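Local atomic coordinates of protein disulfide isomerase (Pseudomonas aeruginosa, PDB entry 4N30), a protein that probably catalyses thiol-disulfide exchange, introducing disulfide bonds into substrate proteins as a thioredoxin-fold oxidoreductase of the DsbA subfamily. Residues 55-69 and 180-193. Sequence-based numbering, arbitrary orientation.
Sequences RWTINEYADLECPFC and ITATPTLVIRDNQT
Asn59 and Val187 form a hydrogen-bonded pair midway along two antiparallel strands, 56-62 and 185-190, whose axes approach to 4.6 Å. Val187 O accepts twice: Asn59 N lies 2.9 Å away and Asn59 ND2 3.0 Å, and the two donors reach it from opposite faces of the carbonyl plane. With CG beside its own backbone N (chi1 -66°), the Asn59 amide can fold back to that oxygen. On the same sheet face, Ile180 CD1 sits over the Tyr61 ring, 4.0 Å from its centroid, a CH-pi contact, while Val187 CG2 approaches Tyr61 CE2. On the other face Ile58 CG2 meets Leu186 CD2 at 3.9 Å, with buried Glu60 beside Leu186 and its OE2 bonded to Thr73; Leu186 also packs on Leu208 of helix 205-216.

These are neighbouring central strands of a thioredoxin fold, and the cis peptide bond before Pro184 matches the cis-proline loop of that family. Thr183 of this loop lies against Cys66 and Cys69, a CxxC at a helix start consistent with the redox site: Cys69 SG lies 3.5 Å from Thr183 CB, and Phe68 CB packs on Pro184 CD.

The far end is nearer solvent, though firmly held. Arg55 grips Asp190 side-on, NE to OD1 and NH2 to OD2, both 2.9 Å, with guanidinium and carboxylate planes 44° apart. Exposed Gln192 stacks its amide over one guanidinium face; Trp56 CZ2 covers the opposite one.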
ATOM      1  N   ARG A  55       7.856  14.944   5.904  1.00 14.77           N
ATOM      2  CA  ARG A  55       7.700  14.940   7.354  1.00 14.88           C
ATOM      3  C   ARG A  55       6.692  13.825   7.860  1.00 13.68           C
ATOM      4  O   ARG A  55       7.012  13.181   8.868  1.00 15.19           O
ATOM      5  CB  ARG A  55       7.232  16.305   7.858  1.00 16.47           C
ATOM      6  CG  ARG A  55       6.828  16.245   9.314  1.00 20.21           C
ATOM      7  CD  ARG A  55       7.747  16.772  10.290  1.00 23.18           C
ATOM      8  NE  ARG A  55       7.078  16.817  11.609  1.00 18.32           N
ATOM      9  CZ  ARG A  55       6.791  17.892  12.352  1.00 19.98           C
ATOM     10  NH1 ARG A  55       6.992  19.129  11.880  1.00 22.85           N
ATOM     11  NH2 ARG A  55       6.275  17.698  13.574  1.00 18.33           N
ATOM     12  N   TRP A  56       5.533  13.662   7.198  1.00 13.02           N
ATOM     13  CA  TRP A  56       4.565  12.665   7.720  1.00 12.57           C
ATOM     14  C   TRP A  56       4.446  11.613   6.660  1.00 12.73           C
ATOM     15  O   TRP A  56       4.476  11.885   5.439  1.00 14.03           O
ATOM     16  CB  TRP A  56       3.201  13.327   7.891  1.00 13.65           C
ATOM     17  CG  TRP A  56       3.251  14.300   9.051  1.00 13.17           C
ATOM     18  CD1 TRP A  56       3.248  14.034  10.372  1.00 13.74           C
ATOM     19  CD2 TRP A  56       3.360  15.725   8.905  1.00 14.56           C
ATOM     20  NE1 TRP A  56       3.320  15.239  11.125  1.00 14.25           N
ATOM     21  CE2 TRP A  56       3.385  16.283  10.255  1.00 13.35           C
ATOM     22  CE3 TRP A  56       3.381  16.612   7.816  1.00 13.90           C
ATOM     23  CZ2 TRP A  56       3.489  17.659  10.499  1.00 13.85           C
ATOM     24  CZ3 TRP A  56       3.398  18.022   8.089  1.00 15.23           C
ATOM     25  CH2 TRP A  56       3.464  18.502   9.411  1.00 15.29           C
ATOM     26  N   THR A  57       4.279  10.376   7.106  1.00 12.71           N
ATOM     27  CA  THR A  57       4.076   9.229   6.184  1.00 11.73           C
ATOM     28  C   THR A  57       2.710   8.614   6.518  1.00 12.38           C
ATOM     29  O   THR A  57       2.461   8.235   7.686  1.00 12.31           O
ATOM     30  CB  THR A  57       5.078   8.190   6.456  1.00 12.44           C
ATOM     31  OG1 THR A  57       6.360   8.649   5.958  1.00 12.69           O
ATOM     32  CG2 THR A  57       4.784   6.811   5.673  1.00 13.80           C
ATOM     33  N   ILE A  58       1.865   8.504   5.500  1.00 11.41           N
ATOM     34  CA  ILE A  58       0.601   7.731   5.596  1.00 10.86           C
ATOM     35  C   ILE A  58       0.879   6.289   5.208  1.00 10.18           C
ATOM     36  O   ILE A  58       1.237   6.052   4.001  1.00 11.20           O
ATOM     37  CB  ILE A  58      -0.471   8.284   4.688  1.00 11.56           C
ATOM     38  CG1 ILE A  58      -0.845   9.749   5.046  1.00 13.19           C
ATOM     39  CG2 ILE A  58      -1.709   7.384   4.705  1.00 12.04           C
ATOM     40  CD1 ILE A  58      -1.756  10.484   4.057  1.00 15.00           C
ATOM     41  N   ASN A  59       0.898   5.355   6.154  1.00  9.81           N
ATOM     42  CA  ASN A  59       0.972   3.925   5.873  1.00  9.55           C
ATOM     43  C   ASN A  59      -0.401   3.394   5.589  1.00  9.24           C
ATOM     44  O   ASN A  59      -1.272   3.491   6.477  1.00 10.81           O
ATOM     45  CB  ASN A  59       1.571   3.164   7.076  1.00 10.56           C
ATOM     46  CG  ASN A  59       2.999   3.533   7.295  1.00 11.61           C
ATOM     47  OD1 ASN A  59       3.894   2.968   6.664  1.00 15.13           O
ATOM     48  ND2 ASN A  59       3.230   4.515   8.172  1.00 12.76           N
ATOM     49  N   GLU A  60      -0.647   2.991   4.352  1.00  9.18           N
ATOM     50  CA  GLU A  60      -2.000   2.565   3.945  1.00  9.74           C
ATOM     51  C   GLU A  60      -2.020   1.042   3.905  1.00 10.52           C
ATOM     52  O   GLU A  60      -1.413   0.437   3.009  1.00 10.60           O
ATOM     53  CB  GLU A  60      -2.353   3.148   2.533  1.00  9.80           C
ATOM     54  CG  GLU A  60      -3.697   2.641   2.019  1.00 10.32           C
ATOM     55  CD  GLU A  60      -3.956   2.883   0.556  1.00 10.80           C
ATOM     56  OE1 GLU A  60      -3.148   3.360  -0.157  1.00 12.36           O
ATOM     57  OE2 GLU A  60      -5.076   2.430   0.151  1.00 10.75           O
ATOM     58  N   TYR A  61      -2.601   0.419   4.898  1.00  8.76           N
ATOM     59  CA  TYR A  61      -2.778  -1.021   4.926  1.00  8.86           C
ATOM     60  C   TYR A  61      -3.915  -1.369   4.008  1.00  9.64           C
ATOM     61  O   TYR A  61      -5.078  -0.946   4.211  1.00 10.19           O
ATOM     62  CB  TYR A  61      -3.072  -1.526   6.354  1.00 10.36           C
ATOM     63  CG  TYR A  61      -1.832  -1.467   7.211  1.00 10.19           C
ATOM     64  CD1 TYR A  61      -1.043  -2.600   7.381  1.00 11.79           C
ATOM     65  CD2 TYR A  61      -1.442  -0.271   7.857  1.00 11.10           C
ATOM     66  CE1 TYR A  61       0.147  -2.569   8.115  1.00 13.68           C
ATOM     67  CE2 TYR A  61      -0.243  -0.225   8.613  1.00 12.19           C
ATOM     68  CZ  TYR A  61       0.464  -1.400   8.740  1.00 12.79           C
ATOM     69  OH  TYR A  61       1.682  -1.374   9.438  1.00 14.86           O
ATOM     70  N   ALA A  62      -3.636  -2.153   2.978  1.00  9.31           N
ATOM     71  CA  ALA A  62      -4.559  -2.300   1.857  1.00  9.04           C
ATOM     72  C   ALA A  62      -4.484  -3.648   1.178  1.00 10.10           C
ATOM     73  O   ALA A  62      -3.520  -4.424   1.338  1.00 10.09           O
ATOM     74  CB  ALA A  62      -4.312  -1.197   0.836  1.00 10.61           C
ATOM     75  N   ASP A  63      -5.573  -3.944   0.472  1.00  9.11           N
ATOM     76  CA  ASP A  63      -5.845  -5.291  -0.123  1.00  9.13           C
ATOM     77  C   ASP A  63      -6.344  -5.015  -1.554  1.00 10.03           C
ATOM     78  O   ASP A  63      -7.227  -4.165  -1.771  1.00  9.71           O
ATOM     79  CB  ASP A  63      -6.964  -5.889   0.782  1.00  9.56           C
ATOM     80  CG  ASP A  63      -7.668  -7.103   0.198  1.00  9.99           C
ATOM     81  OD1 ASP A  63      -7.548  -7.457  -0.956  1.00 10.69           O
ATOM     82  OD2 ASP A  63      -8.405  -7.742   1.049  1.00 10.84           O
ATOM     83  N   LEU A  64      -5.687  -5.666  -2.529  1.00  9.62           N
ATOM     84  CA  LEU A  64      -5.927  -5.371  -3.938  1.00  9.02           C
ATOM     85  C   LEU A  64      -7.283  -5.958  -4.412  1.00 10.18           C
ATOM     86  O   LEU A  64      -7.675  -5.576  -5.538  1.00 10.50           O
ATOM     87  CB  LEU A  64      -4.746  -5.934  -4.737  1.00  9.32           C
ATOM     88  CG  LEU A  64      -3.532  -4.992  -4.608  1.00 10.97           C
ATOM     89  CD1 LEU A  64      -2.222  -5.756  -4.912  1.00 11.96           C
ATOM     90  CD2 LEU A  64      -3.643  -3.745  -5.505  1.00 12.52           C
ATOM     91  N   GLU A  65      -7.966  -6.741  -3.621  1.00  9.55           N
ATOM     92  CA  GLU A  65      -9.343  -7.186  -3.836  1.00  9.77           C
ATOM     93  C   GLU A  65     -10.351  -6.313  -3.156  1.00  9.60           C
ATOM     94  O   GLU A  65     -11.567  -6.583  -3.341  1.00 10.04           O
ATOM     95  CB  GLU A  65      -9.495  -8.663  -3.425  1.00  9.68           C
ATOM     96  CG  GLU A  65      -8.734  -9.643  -4.331  1.00  9.53           C
ATOM     97  CD  GLU A  65      -9.271  -9.576  -5.732  1.00 10.34           C
ATOM     98  OE1 GLU A  65      -8.739  -8.863  -6.547  1.00 10.67           O
ATOM     99  OE2 GLU A  65     -10.316 -10.221  -5.996  1.00 10.13           O
ATOM    100  N   CYS A  66      -9.949  -5.361  -2.356  1.00  9.08           N
ATOM    101  CA  CYS A  66     -10.922  -4.620  -1.507  1.00 10.26           C
ATOM    102  C   CYS A  66     -11.466  -3.434  -2.251  1.00 10.10           C
ATOM    103  O   CYS A  66     -10.774  -2.586  -2.829  1.00 10.63           O
ATOM    104  CB  CYS A  66     -10.137  -4.158  -0.260  1.00 10.05           C
ATOM    105  SG  CYS A  66     -11.076  -2.912   0.686  1.00 12.02           S
ATOM    106  N   PRO A  67     -12.820  -3.392  -2.328  1.00 10.64           N
ATOM    107  CA  PRO A  67     -13.458  -2.320  -3.127  1.00 10.81           C
ATOM    108  C   PRO A  67     -13.237  -0.960  -2.520  1.00 11.28           C
ATOM    109  O   PRO A  67     -13.322   0.034  -3.278  1.00 12.21           O
ATOM    110  CB  PRO A  67     -14.969  -2.755  -3.097  1.00 12.13           C
ATOM    111  CG  PRO A  67     -15.106  -3.524  -1.839  1.00 13.26           C
ATOM    112  CD  PRO A  67     -13.790  -4.301  -1.683  1.00 11.15           C
ATOM    113  N   PHE A  68     -13.068  -0.906  -1.227  1.00 10.66           N
ATOM    114  CA  PHE A  68     -12.739   0.395  -0.592  1.00 11.92           C
ATOM    115  C   PHE A  68     -11.354   0.875  -0.981  1.00 11.22           C
ATOM    116  O   PHE A  68     -11.139   2.035  -1.333  1.00 12.05           O
ATOM    117  CB  PHE A  68     -12.895   0.251   0.947  1.00 12.83           C
ATOM    118  CG  PHE A  68     -14.272  -0.131   1.415  1.00 13.27           C
ATOM    119  CD1 PHE A  68     -15.338   0.812   1.382  1.00 18.59           C
ATOM    120  CD2 PHE A  68     -14.475  -1.408   1.970  1.00 15.61           C
ATOM    121  CE1 PHE A  68     -16.624   0.403   1.872  1.00 20.11           C
ATOM    122  CE2 PHE A  68     -15.723  -1.769   2.506  1.00 18.79           C
ATOM    123  CZ  PHE A  68     -16.775  -0.886   2.458  1.00 18.42           C
ATOM    124  N   CYS A  69     -10.429  -0.057  -0.919  1.00 10.05           N
ATOM    125  CA  CYS A  69      -9.063   0.296  -1.342  1.00 10.09           C
ATOM    126  C   CYS A  69      -9.018   0.690  -2.813  1.00 10.33           C
ATOM    127  O   CYS A  69      -8.227   1.590  -3.152  1.00 11.09           O
ATOM    128  CB  CYS A  69      -8.148  -0.879  -1.074  1.00  9.69           C
ATOM    129  SG  CYS A  69      -7.884  -1.241   0.670  1.00 11.41           S
ATOM    130  N   ILE A 180      -5.239  -4.264  13.659  1.00 13.33           N
ATOM    131  CA  ILE A 180      -5.857  -3.822  12.388  1.00 12.94           C
ATOM    132  C   ILE A 180      -6.561  -5.009  11.731  1.00 13.68           C
ATOM    133  O   ILE A 180      -5.968  -6.133  11.647  1.00 14.99           O
ATOM    134  CB  ILE A 180      -4.747  -3.309  11.442  1.00 13.66           C
ATOM    135  CG1 ILE A 180      -4.164  -2.050  12.039  1.00 13.71           C
ATOM    136  CG2 ILE A 180      -5.324  -2.888  10.091  1.00 13.94           C
ATOM    137  CD1 ILE A 180      -3.012  -1.399  11.236  1.00 15.94           C
ATOM    138  N   THR A 181      -7.806  -4.897  11.382  1.00 12.67           N
ATOM    139  CA  THR A 181      -8.574  -6.020  10.853  1.00 14.16           C
ATOM    140  C   THR A 181      -9.183  -5.737   9.503  1.00 14.97           C
ATOM    141  O   THR A 181      -9.748  -6.673   8.917  1.00 19.12           O
ATOM    142  CB  THR A 181      -9.708  -6.416  11.836  1.00 15.20           C
ATOM    143  OG1 THR A 181     -10.786  -5.523  11.717  1.00 16.78           O
ATOM    144  CG2 THR A 181      -9.286  -6.533  13.295  1.00 15.82           C
ATOM    145  N   ALA A 182      -9.259  -4.471   9.048  1.00 12.29           N
ATOM    146  CA  ALA A 182     -10.034  -4.120   7.843  1.00 12.19           C
ATOM    147  C   ALA A 182      -9.210  -3.172   7.002  1.00 10.75           C
ATOM    148  O   ALA A 182      -8.266  -2.581   7.490  1.00 11.83           O
ATOM    149  CB  ALA A 182     -11.413  -3.528   8.183  1.00 14.35           C
ATOM    150  N   THR A 183      -9.590  -3.041   5.724  1.00 10.72           N
ATOM    151  CA  THR A 183      -8.866  -2.189   4.788  1.00  9.85           C
ATOM    152  C   THR A 183      -9.741  -1.214   4.104  1.00 10.10           C
ATOM    153  O   THR A 183     -10.965  -1.481   3.890  1.00 11.08           O
ATOM    154  CB  THR A 183      -8.143  -3.007   3.689  1.00  9.38           C
ATOM    155  OG1 THR A 183      -9.089  -3.866   3.059  1.00 10.62           O
ATOM    156  CG2 THR A 183      -7.034  -3.918   4.299  1.00 11.02           C
ATOM    157  N   PRO A 184      -9.305  -0.021   3.821  1.00 10.27           N
ATOM    158  CA  PRO A 184      -7.969   0.509   4.196  1.00 10.12           C
ATOM    159  C   PRO A 184      -7.935   0.936   5.637  1.00  9.75           C
ATOM    160  O   PRO A 184      -8.971   1.408   6.235  1.00 10.90           O
ATOM    161  CB  PRO A 184      -7.841   1.760   3.284  1.00 10.34           C
ATOM    162  CG  PRO A 184      -9.298   2.242   3.136  1.00 12.34           C
ATOM    163  CD  PRO A 184     -10.090   0.978   3.033  1.00 10.80           C
ATOM    164  N   THR A 185      -6.815   0.760   6.276  1.00 10.40           N
ATOM    165  CA  THR A 185      -6.576   1.376   7.618  1.00  9.27           C
ATOM    166  C   THR A 185      -5.274   2.137   7.466  1.00 10.51           C
ATOM    167  O   THR A 185      -4.323   1.668   6.807  1.00 10.44           O
ATOM    168  CB  THR A 185      -6.415   0.326   8.692  1.00 10.91           C
ATOM    169  OG1 THR A 185      -7.690  -0.286   8.904  1.00 11.06           O
ATOM    170  CG2 THR A 185      -5.984   0.949  10.052  1.00 10.97           C
ATOM    171  N   LEU A 186      -5.247   3.356   7.975  1.00 10.29           N
ATOM    172  CA  LEU A 186      -4.039   4.218   7.929  1.00  9.93           C
ATOM    173  C   LEU A 186      -3.310   4.245   9.236  1.00 10.01           C
ATOM    174  O   LEU A 186      -3.979   4.354  10.248  1.00 11.21           O
ATOM    175  CB  LEU A 186      -4.424   5.632   7.502  1.00 10.17           C
ATOM    176  CG  LEU A 186      -5.327   5.721   6.293  1.00 10.52           C
ATOM    177  CD1 LEU A 186      -5.534   7.234   5.949  1.00 12.09           C
ATOM    178  CD2 LEU A 186      -4.740   4.975   5.079  1.00 11.84           C
ATOM    179  N   VAL A 187      -2.007   4.208   9.158  1.00  9.95           N
ATOM    180  CA  VAL A 187      -1.169   4.566  10.329  1.00 11.32           C
ATOM    181  C   VAL A 187      -0.369   5.772   9.829  1.00 10.48           C
ATOM    182  O   VAL A 187       0.494   5.579   8.968  1.00  9.75           O
ATOM    183  CB  VAL A 187      -0.289   3.409  10.814  1.00 11.14           C
ATOM    184  CG1 VAL A 187       0.647   3.954  11.941  1.00 13.90           C
ATOM    185  CG2 VAL A 187      -1.117   2.260  11.347  1.00 12.22           C
ATOM    186  N   ILE A 188      -0.622   6.949  10.421  1.00 11.09           N
ATOM    187  CA  ILE A 188       0.085   8.156   9.967  1.00 10.82           C
ATOM    188  C   ILE A 188       1.181   8.405  10.990  1.00 11.28           C
ATOM    189  O   ILE A 188       0.898   8.545  12.157  1.00 11.25           O
ATOM    190  CB  ILE A 188      -0.845   9.353   9.881  1.00 12.23           C
ATOM    191  CG1 ILE A 188      -2.066   9.045   8.990  1.00 13.23           C
ATOM    192  CG2 ILE A 188      -0.027  10.587   9.419  1.00 13.17           C
ATOM    193  CD1 ILE A 188      -3.041  10.204   8.800  1.00 18.32           C
ATOM    194  N   ARG A 189       2.440   8.406  10.539  1.00 11.82           N
ATOM    195  CA  ARG A 189       3.604   8.574  11.401  1.00 13.53           C
ATOM    196  C   ARG A 189       4.168   9.971  11.141  1.00 13.39           C
ATOM    197  O   ARG A 189       4.388  10.400   9.998  1.00 13.48           O
ATOM    198  CB  ARG A 189       4.588   7.500  11.079  1.00 15.81           C
ATOM    199  CG  ARG A 189       5.864   7.648  11.960  1.00 18.87           C
ATOM    200  CD  ARG A 189       6.729   6.429  11.957  1.00 24.69           C
ATOM    201  NE  ARG A 189       5.901   5.245  12.227  1.00 32.02           N
ATOM    202  CZ  ARG A 189       5.383   4.849  13.390  1.00 37.16           C
ATOM    203  NH1 ARG A 189       5.609   5.512  14.525  1.00 42.11           N
ATOM    204  NH2 ARG A 189       4.634   3.722  13.415  1.00 37.45           N
ATOM    205  N   ASP A 190       4.564  10.664  12.227  1.00 13.51           N
ATOM    206  CA  ASP A 190       5.403  11.860  12.124  1.00 13.04           C
ATOM    207  C   ASP A 190       6.882  11.446  12.210  1.00 12.34           C
ATOM    208  O   ASP A 190       7.313  10.864  13.187  1.00 13.78           O
ATOM    209  CB  ASP A 190       5.032  12.755  13.338  1.00 13.94           C
ATOM    210  CG  ASP A 190       5.710  14.078  13.329  1.00 14.18           C
ATOM    211  OD1 ASP A 190       6.867  14.166  12.791  1.00 16.24           O
ATOM    212  OD2 ASP A 190       5.128  15.064  13.749  1.00 14.14           O
ATOM    213  N   ASN A 191       7.554  11.585  11.053  1.00 13.34           N
ATOM    214  CA  ASN A 191       8.928  11.112  10.931  1.00 15.08           C
ATOM    215  C   ASN A 191       9.927  11.929  11.796  1.00 15.28           C
ATOM    216  O   ASN A 191      11.072  11.478  11.956  1.00 20.87           O
ATOM    217  CB  ASN A 191       9.306  11.110   9.455  1.00 15.61           C
ATOM    218  CG  ASN A 191       8.482  10.104   8.662  1.00 15.33           C
ATOM    219  OD1 ASN A 191       7.998  10.461   7.591  1.00 17.31           O
ATOM    220  ND2 ASN A 191       8.409   8.898   9.165  1.00 16.42           N
ATOM    221  N   GLN A 192       9.522  13.090  12.239  1.00 14.13           N
ATOM    222  CA  GLN A 192      10.369  13.952  13.109  1.00 14.92           C
ATOM    223  C   GLN A 192      10.301  13.461  14.532  1.00 15.95           C
ATOM    224  O   GLN A 192      11.324  13.519  15.275  1.00 18.70           O
ATOM    225  CB  GLN A 192       9.929  15.381  12.943  1.00 17.39           C
ATOM    226  CG  GLN A 192      10.810  16.421  13.692  1.00 21.87           C
ATOM    227  CD  GLN A 192      10.214  17.793  13.417  1.00 21.55           C
ATOM    228  OE1 GLN A 192      10.208  18.234  12.290  1.00 26.08           O
ATOM    229  NE2 GLN A 192       9.642  18.438  14.460  1.00 26.22           N
ATOM    230  N   THR A 193       9.154  12.993  15.009  1.00 12.74           N
ATOM    231  CA  THR A 193       8.964  12.694  16.461  1.00 13.66           C
ATOM    232  C   THR A 193       8.789  11.216  16.725  1.00 14.50           C
ATOM    233  O   THR A 193       8.867  10.804  17.894  1.00 15.11           O
ATOM    234  CB  THR A 193       7.705  13.421  17.004  1.00 13.08           C
ATOM    235  OG1 THR A 193       6.564  12.761  16.382  1.00 13.65           O
ATOM    236  CG2 THR A 193       7.671  14.845  16.701  1.00 12.86           C
TER
HETATM  237  O   HOH W   1       6.119   4.851   8.792  1.00 23.34           O